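Local coordinates for ABC transporter binding protein AcbH (Actinoplanes, PDB 3OO8), which binds beta-D-galactopyranose as the extracellular solute receptor of an ABC transporter, probably delivering the sugar to its membrane partners for uptake, at residues A[34-38]-A[39-43]; A[43-46]-A[47-51]; A[63-67]-A[68-72]; A[94-97]-A[98-102]. The protein carries 2 engineered substitutions. All blocks are in the same frame, centred on the assembly; numbering follows the deposited sequence. Where two conformers were deposited one is given.

Interaction 1 of 4, residues A[34-38]-A[39-43]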
loop_
_atom_site.group_PDB
_atom_site.type_symbol
_atom_site.label_atom_id
_atom_site.label_comp_id
_atom_site.label_asym_id
_atom_site.label_seq_id
_atom_site.Cartn_x
_atom_site.Cartn_y
_atom_site.Cartn_z
ATOM N N SER A 34 6.718 -12.422 -14.980
ATOM C CA SER A 34 7.236 -11.675 -13.858
ATOM C C SER A 34 7.639 -10.237 -14.156
ATOM O O SER A 34 8.411 -9.982 -15.075
ATOM C CB SER A 34 8.433 -12.424 -13.249
ATOM O OG SER A 34 9.071 -11.645 -12.248
ATOM N N ASN A 35 7.132 -9.314 -13.351
ATOM C CA ASN A 35 7.502 -7.905 -13.410
ATOM C C ASN A 35 8.655 -7.587 -12.462
ATOM O O ASN A 35 8.987 -6.415 -12.236
ATOM C CB ASN A 35 6.257 -7.038 -13.146
ATOM C CG ASN A 35 5.724 -7.201 -11.715
ATOM O OD1 ASN A 35 6.391 -7.803 -10.885
ATOM N ND2 ASN A 35 4.556 -6.615 -11.414
ATOM N N TYR A 36 9.307 -8.601 -11.893
ATOM C CA TYR A 36 10.464 -8.334 -11.029
ATOM C C TYR A 36 11.700 -8.165 -11.913
ATOM O O TYR A 36 12.469 -9.100 -12.120
ATOM C CB TYR A 36 10.693 -9.442 -9.997
ATOM C CG TYR A 36 9.613 -9.561 -8.935
ATOM C CD1 TYR A 36 9.321 -8.504 -8.100
ATOM C CD2 TYR A 36 8.914 -10.768 -8.756
ATOM C CE1 TYR A 36 8.359 -8.604 -7.131
ATOM C CE2 TYR A 36 7.936 -10.893 -7.761
ATOM C CZ TYR A 36 7.663 -9.801 -6.968
ATOM O OH TYR A 36 6.718 -9.862 -5.976
ATOM N N SER A 37 11.888 -6.957 -12.425
ATOM C CA SER A 37 12.997 -6.726 -13.352
ATOM C C SER A 37 14.208 -6.094 -12.649
ATOM O O SER A 37 15.331 -6.228 -13.133
ATOM C CB SER A 37 12.523 -5.882 -14.554
ATOM O OG SER A 37 12.059 -4.601 -14.145
ATOM N N ASP A 38 14.007 -5.433 -11.512
ATOM C CA ASP A 38 15.145 -4.888 -10.739
ATOM C C ASP A 38 16.030 -6.044 -10.245
ATOM O O ASP A 38 15.551 -7.154 -9.969
ATOM C CB ASP A 38 14.701 -4.026 -9.552
ATOM C CG ASP A 38 14.088 -2.701 -9.963
ATOM O OD1 ASP A 38 14.202 -2.294 -11.134
ATOM O OD2 ASP A 38 13.470 -2.075 -9.084
ATOM N N GLU A 39 17.334 -5.786 -10.141
ATOM C CA GLU A 39 18.297 -6.830 -9.848
ATOM C C GLU A 39 17.975 -7.651 -8.586
ATOM O O GLU A 39 17.932 -8.867 -8.637
ATOM C CB GLU A 39 19.706 -6.205 -9.797
ATOM C CG GLU A 39 20.827 -7.158 -9.439
ATOM C CD GLU A 39 20.897 -7.422 -7.956
ATOM O OE1 GLU A 39 20.729 -6.458 -7.175
ATOM O OE2 GLU A 39 21.121 -8.592 -7.576
ATOM N N ALA A 40 17.730 -6.995 -7.458
ATOM C CA ALA A 40 17.510 -7.714 -6.204
ATOM C C ALA A 40 16.238 -8.571 -6.206
ATOM O O ALA A 40 16.318 -9.766 -5.961
ATOM C CB ALA A 40 17.549 -6.759 -5.019
ATOM N N PRO A 41 15.073 -7.968 -6.484
ATOM C CA PRO A 41 13.896 -8.831 -6.503
ATOM C C PRO A 41 13.915 -9.884 -7.610
ATOM O O PRO A 41 13.331 -10.955 -7.428
ATOM C CB PRO A 41 12.733 -7.853 -6.688
ATOM C CG PRO A 41 13.348 -6.644 -7.342
ATOM C CD PRO A 41 14.728 -6.556 -6.737
ATOM N N LYS A 42 14.523 -9.599 -8.763
ATOM C CA LYS A 42 14.655 -10.608 -9.810
ATOM C C LYS A 42 15.426 -11.833 -9.302
ATOM O O LYS A 42 15.026 -12.967 -9.530
ATOM C CB LYS A 42 15.333 -10.024 -11.056
ATOM C CG LYS A 42 15.512 -11.018 -12.193
ATOM C CD LYS A 42 16.125 -10.285 -13.410
ATOM C CE LYS A 42 16.116 -11.150 -14.653
ATOM N NZ LYS A 42 16.705 -10.358 -15.771
ATOM N N ALA A 43 16.497 -11.603 -8.558
ATOM C CA ALA A 43 17.302 -12.676 -8.024
ATOM C C ALA A 43 16.495 -13.419 -6.954
ATOM O O ALA A 43 16.528 -14.632 -6.896
ATOM C CB ALA A 43 18.601 -12.068 -7.403
HETATM O O HOH W 1 15.532 -7.449 -15.764
#
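Tyr36 and Pro41 meet obliquely where the chain turns from strand 30-34 into helix 39-56: ring atom CD1 of Tyr36 lies 3.7 Å from Pro41 CB. The tyrosine CG stands anti to its carbonyl carbon (chi1 -67°), which sends the ring toward the first helical turn. The next carbon of the proline ring, CG, lies 3.7 Å from CB of Asp38. Replacing Pro41 by glycine would probably open a gap beside the Tyr36 ring and leave the first turn freer to flex. Asp38 holds the N-cap position, yet its carboxylate makes no capping bond; its carbonyl O instead takes the 2.9 Å bond from Lys42 N that closes the first turn. The lysine runs fully extended past the carbonyl of Tyr36, CB 3.2 Å from Tyr36 O, and a water links its NZ to Ser37 O. Just upstream, Ser34 OG accepts from Tyr36 N, an ST turn, and Tyr36 centres an inverse gamma turn. Beyond the two segments Tyr36 OH bonds to Tyr138, the ring meets Phe331 and Phe45, and Lys42 lies against Thr64 of strand 60-64.

Interaction 2 of 4, residues A[43-46]-A[47-51]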
loop_
_atom_site.group_PDB
_atom_site.type_symbol
_atom_site.label_atom_id
_atom_site.label_comp_id
_atom_site.label_asym_id
_atom_site.label_seq_id
_atom_site.Cartn_x
_atom_site.Cartn_y
_atom_site.Cartn_z
ATOM N N ALA A 43 16.497 -11.603 -8.558
ATOM C CA ALA A 43 17.302 -12.676 -8.024
ATOM C C ALA A 43 16.495 -13.419 -6.954
ATOM O O ALA A 43 16.528 -14.632 -6.896
ATOM C CB ALA A 43 18.601 -12.068 -7.403
ATOM N N ALA A 44 15.782 -12.673 -6.118
ATOM C CA ALA A 44 14.998 -13.313 -5.037
ATOM C C ALA A 44 13.905 -14.188 -5.655
ATOM O O ALA A 44 13.653 -15.311 -5.178
ATOM C CB ALA A 44 14.394 -12.275 -4.091
ATOM N N PHE A 45 13.233 -13.670 -6.687
ATOM C CA PHE A 45 12.152 -14.444 -7.304
ATOM C C PHE A 45 12.704 -15.684 -7.973
ATOM O O PHE A 45 12.059 -16.744 -7.961
ATOM C CB PHE A 45 11.379 -13.608 -8.334
ATOM C CG PHE A 45 10.149 -14.313 -8.840
ATOM C CD1 PHE A 45 9.071 -14.491 -7.994
ATOM C CD2 PHE A 45 10.033 -14.713 -10.160
ATOM C CE1 PHE A 45 7.930 -15.178 -8.408
ATOM C CE2 PHE A 45 8.887 -15.397 -10.583
ATOM C CZ PHE A 45 7.836 -15.609 -9.701
ATOM N N ALA A 46 13.861 -15.561 -8.605
ATOM C CA ALA A 46 14.469 -16.735 -9.270
ATOM C C ALA A 46 14.771 -17.831 -8.251
ATOM O O ALA A 46 14.464 -19.012 -8.464
ATOM C CB ALA A 46 15.730 -16.346 -10.010
ATOM N N SER A 47 15.341 -17.430 -7.128
ATOM C CA SER A 47 15.631 -18.366 -6.050
ATOM C C SER A 47 14.363 -18.985 -5.507
ATOM O O SER A 47 14.315 -20.174 -5.242
ATOM C CB SER A 47 16.354 -17.643 -4.912
ATOM O OG SER A 47 16.700 -18.554 -3.893
ATOM N N LEU A 48 13.325 -18.161 -5.325
ATOM C CA LEU A 48 12.057 -18.667 -4.799
ATOM C C LEU A 48 11.476 -19.726 -5.702
ATOM O O LEU A 48 10.930 -20.693 -5.223
ATOM C CB LEU A 48 11.020 -17.547 -4.654
ATOM C CG LEU A 48 9.664 -17.924 -4.062
ATOM C CD1 LEU A 48 9.841 -18.356 -2.616
ATOM C CD2 LEU A 48 8.599 -16.788 -4.197
ATOM N N MET A 49 11.589 -19.540 -7.016
ATOM C CA MET A 49 10.976 -20.531 -7.902
ATOM C C MET A 49 11.769 -21.851 -7.857
ATOM O O MET A 49 11.180 -22.929 -7.998
ATOM C CB MET A 49 10.806 -19.972 -9.315
ATOM C CG MET A 49 9.666 -18.925 -9.394
ATOM S SD MET A 49 8.058 -19.612 -9.032
ATOM C CE MET A 49 7.827 -19.043 -7.329
ATOM N N GLN A 50 13.093 -21.764 -7.661
ATOM C CA GLN A 50 13.884 -22.999 -7.454
ATOM C C GLN A 50 13.355 -23.735 -6.221
ATOM O O GLN A 50 13.180 -24.953 -6.257
ATOM C CB GLN A 50 15.366 -22.688 -7.267
ATOM C CG GLN A 50 15.979 -21.987 -8.463
ATOM C CD GLN A 50 17.466 -21.827 -8.345
ATOM O OE1 GLN A 50 18.001 -21.615 -7.262
ATOM N NE2 GLN A 50 18.148 -21.912 -9.478
ATOM N N GLN A 51 13.074 -23.007 -5.135
ATOM C CA GLN A 51 12.547 -23.621 -3.916
ATOM C C GLN A 51 11.138 -24.204 -4.164
ATOM O O GLN A 51 10.806 -25.294 -3.680
ATOM C CB GLN A 51 12.599 -22.653 -2.730
ATOM C CG GLN A 51 14.019 -22.190 -2.353
ATOM C CD GLN A 51 14.060 -21.628 -0.920
ATOM O OE1 GLN A 51 13.408 -22.165 -0.027
ATOM N NE2 GLN A 51 14.851 -20.610 -0.700
#
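Ala46 O is approached by two backbone donors of the next turn, Gln50 N at 3.2 Å and, more weakly, Met49 N at 3.3 Å. The second of these N-H groups is shared, since Met49 N also gives a sounder bond of 3.0 Å to Phe45 O. Gln50 CG also lies against the Ala46 carbonyl, 3.3 Å from Ala46 O. On the buried side of the helix the contact belongs to Phe45 and Met49. With its CG anti to the backbone N (chi1 -172°), Phe45 carries its ring alongside the following turn, and Met49 CG sits over one face, 4.0 Å from the ring centroid, in a CH-pi contact. The methionine bends at its second and third torsions, which brings SD obliquely to the same ring at 4.8 Å from the centroid, a Met-aromatic contact, and lays CE 4.0 Å from Phe45 CE1. Helix 39-56 is the crossover of a beta-alpha-beta unit between parallel strands 30-34 and 60-64, and this pair faces that sheet: Phe45 meets Phe32 edge-to-face, while Met49 reaches Val60 and Val62. Leu48 comes more loosely to Phe45, CD2 to CD1 4.5 Å, and also packs on Ala327 and Tyr321, of helices 325-332 and 312-322.

Interaction 3 of 4, residues A[63-67]-A[68-72]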
loop_
_atom_site.group_PDB
_atom_site.type_symbol
_atom_site.label_atom_id
_atom_site.label_comp_id
_atom_site.label_asym_id
_atom_site.label_seq_id
_atom_site.Cartn_x
_atom_site.Cartn_y
_atom_site.Cartn_z
ATOM N N ASN A 63 9.577 -15.827 -17.124
ATOM C CA ASN A 63 9.634 -14.908 -18.249
ATOM C C ASN A 63 9.547 -13.504 -17.678
ATOM O O ASN A 63 8.470 -13.065 -17.274
ATOM C CB ASN A 63 8.481 -15.212 -19.222
ATOM C CG ASN A 63 8.662 -16.540 -19.957
ATOM O OD1 ASN A 63 9.786 -16.946 -20.258
ATOM N ND2 ASN A 63 7.560 -17.229 -20.253
ATOM N N THR A 64 10.693 -12.821 -17.609
ATOM C CA THR A 64 10.773 -11.500 -17.015
ATOM C C THR A 64 10.589 -10.424 -18.046
ATOM O O THR A 64 11.157 -10.498 -19.135
ATOM C CB THR A 64 12.116 -11.302 -16.280
ATOM O OG1 THR A 64 12.240 -12.293 -15.246
ATOM C CG2 THR A 64 12.228 -9.908 -15.674
ATOM N N THR A 65 9.754 -9.447 -17.715
ATOM C CA THR A 65 9.538 -8.276 -18.555
ATOM C C THR A 65 9.860 -7.051 -17.706
ATOM O O THR A 65 9.634 -7.029 -16.488
ATOM C CB THR A 65 8.073 -8.196 -19.005
ATOM O OG1 THR A 65 7.803 -9.305 -19.854
ATOM C CG2 THR A 65 7.773 -6.913 -19.766
ATOM N N ASP A 66 10.426 -6.033 -18.339
ATOM C CA ASP A 66 10.615 -4.761 -17.667
ATOM C C ASP A 66 9.384 -4.390 -16.846
ATOM O O ASP A 66 8.249 -4.451 -17.329
ATOM C CB ASP A 66 10.816 -3.665 -18.713
ATOM C CG ASP A 66 10.853 -2.305 -18.090
ATOM O OD1 ASP A 66 11.852 -2.024 -17.391
ATOM O OD2 ASP A 66 9.872 -1.541 -18.265
ATOM N N HIS A 67 9.609 -4.014 -15.596
ATOM C CA HIS A 67 8.515 -3.759 -14.661
ATOM C C HIS A 67 7.397 -2.866 -15.190
ATOM O O HIS A 67 6.225 -3.254 -15.190
ATOM C CB HIS A 67 9.041 -3.211 -13.326
ATOM C CG HIS A 67 7.993 -3.113 -12.267
ATOM N ND1 HIS A 67 7.252 -1.969 -12.053
ATOM C CD2 HIS A 67 7.525 -4.035 -11.388
ATOM C CE1 HIS A 67 6.396 -2.180 -11.066
ATOM N NE2 HIS A 67 6.559 -3.416 -10.628
ATOM N N ASN A 68 7.762 -1.669 -15.632
ATOM C CA ASN A 68 6.780 -0.712 -16.110
ATOM C C ASN A 68 6.066 -1.188 -17.357
ATOM O O ASN A 68 4.862 -1.018 -17.484
ATOM C CB ASN A 68 7.432 0.654 -16.317
ATOM C CG ASN A 68 7.678 1.366 -15.007
ATOM O OD1 ASN A 68 7.211 0.939 -13.943
ATOM N ND2 ASN A 68 8.433 2.454 -15.069
ATOM N N THR A 69 6.819 -1.799 -18.261
ATOM C CA THR A 69 6.249 -2.365 -19.479
ATOM C C THR A 69 5.206 -3.421 -19.185
ATOM O O THR A 69 4.149 -3.429 -19.808
ATOM C CB THR A 69 7.325 -2.969 -20.377
ATOM O OG1 THR A 69 8.322 -1.967 -20.593
ATOM C CG2 THR A 69 6.744 -3.406 -21.699
ATOM N N PHE A 70 5.528 -4.334 -18.262
ATOM C CA PHE A 70 4.580 -5.385 -17.873
ATOM C C PHE A 70 3.282 -4.746 -17.358
ATOM O O PHE A 70 2.178 -5.163 -17.738
ATOM C CB PHE A 70 5.198 -6.278 -16.772
ATOM C CG PHE A 70 4.396 -7.508 -16.487
ATOM C CD1 PHE A 70 4.618 -8.666 -17.248
ATOM C CD2 PHE A 70 3.436 -7.516 -15.461
ATOM C CE1 PHE A 70 3.866 -9.833 -17.027
ATOM C CE2 PHE A 70 2.666 -8.679 -15.238
ATOM C CZ PHE A 70 2.904 -9.829 -16.005
ATOM N N GLN A 71 3.408 -3.759 -16.478
ATOM C CA GLN A 71 2.249 -3.075 -15.924
ATOM C C GLN A 71 1.427 -2.508 -17.092
ATOM O O GLN A 71 0.219 -2.744 -17.210
ATOM C CB GLN A 71 2.725 -1.911 -15.040
ATOM C CG GLN A 71 3.804 -2.319 -14.045
ATOM C CD GLN A 71 3.376 -3.460 -13.151
ATOM O OE1 GLN A 71 3.876 -4.573 -13.276
ATOM N NE2 GLN A 71 2.441 -3.189 -12.248
ATOM N N ASN A 72 2.115 -1.798 -17.975
ATOM C CA ASN A 72 1.432 -1.102 -19.082
ATOM C C ASN A 72 0.723 -2.055 -20.038
ATOM O O ASN A 72 -0.303 -1.687 -20.623
ATOM C CB ASN A 72 2.399 -0.185 -19.838
ATOM C CG ASN A 72 2.797 1.040 -19.043
ATOM O OD1 ASN A 72 2.094 1.472 -18.120
ATOM N ND2 ASN A 72 3.938 1.622 -19.412
HETATM O O HOH W 2 10.548 -0.553 -15.258
#
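Asp66 and Thr69 make the polar heart of this helix start. Asp66 is the N-cap of helix 67-79: its OD2 accepts from Thr69 N at 3.1 Å and from Thr69 OG1 at 2.8 Å, the two donors arriving on the anti side but from opposite faces of the carboxylate plane. The aspartate CG, anti to the backbone N (chi1 173°), swings the carboxylate back over the first turn. A water bridges Asp66 OD1 to Asn68 N, and Phe70 N bonds to Asp66 O at 2.9 Å. Among the flat groups, the Gln71 amide, in one of its two modelled conformers, stacks on one face of the His67 imidazole, planes 4° apart, with Gln71 CD 3.9 Å from His67 CE1. At the ring's edge ND1 makes a weak 3.5 Å bond to Asn68 OD1. An alanine in place of His67 would probably leave the Gln71 amide of that conformer without its stacking surface. Apolar contact is slighter: Thr65 CB approaches the edge of the Phe70 ring, 3.9 Å from CD1. His67 and Gln71 both bind beta-D-galactose. The stack and Asn35, which holds Gln71 OE1, probably favour this amide orientation without locking it, and the capping carboxylate is likely to interact favourably with the helix dipole.

Interaction 4 of 4, residues A[94-97]-A[98-102]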
loop_
_atom_site.group_PDB
_atom_site.type_symbol
_atom_site.label_atom_id
_atom_site.label_comp_id
_atom_site.label_asym_id
_atom_site.label_seq_id
_atom_site.Cartn_x
_atom_site.Cartn_y
_atom_site.Cartn_z
ATOM N N LEU A 94 -7.056 -5.768 -10.260
ATOM C CA LEU A 94 -7.285 -7.186 -9.973
ATOM C C LEU A 94 -8.775 -7.457 -10.101
ATOM O O LEU A 94 -9.197 -8.425 -10.753
ATOM C CB LEU A 94 -6.881 -7.520 -8.531
ATOM C CG LEU A 94 -7.239 -8.934 -8.027
ATOM C CD1 LEU A 94 -6.430 -9.968 -8.823
ATOM C CD2 LEU A 94 -6.912 -9.078 -6.529
ATOM N N GLN A 95 -9.581 -6.631 -9.435
ATOM C CA GLN A 95 -11.025 -6.868 -9.474
ATOM C C GLN A 95 -11.624 -6.648 -10.864
ATOM O O GLN A 95 -12.570 -7.345 -11.238
ATOM C CB GLN A 95 -11.753 -6.063 -8.391
ATOM C CG GLN A 95 -11.323 -6.495 -6.975
ATOM C CD GLN A 95 -12.221 -6.007 -5.893
ATOM O OE1 GLN A 95 -12.657 -4.859 -5.914
ATOM N NE2 GLN A 95 -12.540 -6.886 -4.939
ATOM N N PHE A 96 -11.065 -5.704 -11.613
ATOM C CA PHE A 96 -11.524 -5.413 -12.975
ATOM C C PHE A 96 -11.259 -6.630 -13.867
ATOM O O PHE A 96 -12.162 -7.092 -14.571
ATOM C CB PHE A 96 -10.795 -4.190 -13.542
ATOM C CG PHE A 96 -11.250 -3.791 -14.921
ATOM C CD1 PHE A 96 -12.367 -2.980 -15.081
ATOM C CD2 PHE A 96 -10.570 -4.223 -16.041
ATOM C CE1 PHE A 96 -12.804 -2.613 -16.342
ATOM C CE2 PHE A 96 -10.990 -3.844 -17.319
ATOM C CZ PHE A 96 -12.114 -3.045 -17.462
ATOM N N PHE A 97 -10.042 -7.165 -13.816
ATOM C CA PHE A 97 -9.725 -8.309 -14.647
ATOM C C PHE A 97 -10.534 -9.523 -14.270
ATOM O O PHE A 97 -10.987 -10.231 -15.173
ATOM C CB PHE A 97 -8.230 -8.605 -14.687
ATOM C CG PHE A 97 -7.391 -7.424 -15.084
ATOM C CD1 PHE A 97 -7.755 -6.635 -16.159
ATOM C CD2 PHE A 97 -6.217 -7.124 -14.402
ATOM C CE1 PHE A 97 -6.979 -5.546 -16.537
ATOM C CE2 PHE A 97 -5.433 -6.037 -14.783
ATOM C CZ PHE A 97 -5.821 -5.252 -15.846
ATOM N N ALA A 98 -10.728 -9.757 -12.969
ATOM C CA ALA A 98 -11.546 -10.881 -12.485
ATOM C C ALA A 98 -12.994 -10.715 -12.953
ATOM O O ALA A 98 -13.631 -11.683 -13.356
ATOM C CB ALA A 98 -11.503 -11.010 -10.940
ATOM N N ALA A 99 -13.492 -9.484 -12.904
ATOM C CA ALA A 99 -14.873 -9.190 -13.332
ATOM C C ALA A 99 -15.050 -9.451 -14.826
ATOM O O ALA A 99 -16.137 -9.826 -15.282
ATOM C CB ALA A 99 -15.204 -7.746 -13.020
ATOM N N GLN A 100 -13.983 -9.236 -15.580
ATOM C CA GLN A 100 -13.969 -9.363 -17.027
ATOM C C GLN A 100 -13.827 -10.787 -17.542
ATOM O O GLN A 100 -13.881 -11.005 -18.751
ATOM C CB GLN A 100 -12.798 -8.557 -17.538
ATOM C CG GLN A 100 -12.712 -8.371 -19.010
ATOM C CD GLN A 100 -11.802 -7.203 -19.339
ATOM O OE1 GLN A 100 -11.155 -6.647 -18.449
ATOM N NE2 GLN A 100 -11.755 -6.821 -20.608
ATOM N N GLY A 101 -13.566 -11.732 -16.637
ATOM C CA GLY A 101 -13.388 -13.132 -16.990
ATOM C C GLY A 101 -11.979 -13.471 -17.434
ATOM O O GLY A 101 -11.776 -14.486 -18.088
ATOM N N LEU A 102 -11.003 -12.624 -17.098
ATOM C CA LEU A 102 -9.627 -12.866 -17.530
ATOM C C LEU A 102 -8.795 -13.709 -16.566
ATOM O O LEU A 102 -7.672 -14.086 -16.905
ATOM C CB LEU A 102 -8.879 -11.541 -17.764
ATOM C CG LEU A 102 -9.449 -10.631 -18.863
ATOM C CD1 LEU A 102 -8.611 -9.347 -19.014
ATOM C CD2 LEU A 102 -9.504 -11.413 -20.151
#
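The Phe96 ring and the Gln100 amide stand nearly perpendicular, their planes 85° apart, and the amide oxygen does the touching: Gln100 OE1 is 3.0 Å from Phe96 CE2, coming in obliquely to the ring. The same oxygen lies at the edge of the neighbouring Phe97 ring, near its plane and 4.1 Å from CD1. Phe97 CD1 in turn lies in the plane of the Phe96 ring, at its edge. Gln100 reaches this place on an extended chain whose CG is anti to the backbone N (chi1 -171°). Leu102 comes obliquely to the same atom of the Phe97 ring, CD1 to CD1 4.0 Å. The backbone ends helix 92-99 in a Schellman motif: Leu102 N reaches back to Phe97 O at 3.1 Å, Gly101 N bonds to Ala98 O, and Gly101 takes the positive phi (84°) that glycine adopts readily. Gln100 N adds its bond to Phe96 O at 3.0 Å and a weak one to Phe97 O. Phe97 and Leu102 also pack on Leu78 of helix 67-79, tying this helix end to its neighbour. Gln100 OE1 is buried without a hydrogen-bond partner, so the edge of Phe97, whose CD1 hydrogen points toward it, may offer some weak electrostatic compensation, while Phe96 meets it only obliquely; the Phe97 carbonyl, by contrast, is satisfied by the returning chain.

Interactions 1 and 2 share Ala43 and helix 39-56; they join through packing of Tyr36 CD2 on Phe45 CG at 3.8 Å. Interaction 3 meets interaction 1 at the sugar site: Asn35 ND2 probably bonds to Gln71 OE1 at 2.8 Å and Ser37 OG to His67 N at 2.9 Å, so the loop of interaction 1 probably helps to position two galactose-binding residues, His67 through its backbone N. Interaction 2 lies further back, Phe45 being about 11 Å from His67 between side chains. Interaction 4 stands apart, its centre about 19 Å from that of interaction 3, yet Phe97 comes within about 4 Å of the side chain of galactose-binding Arg93.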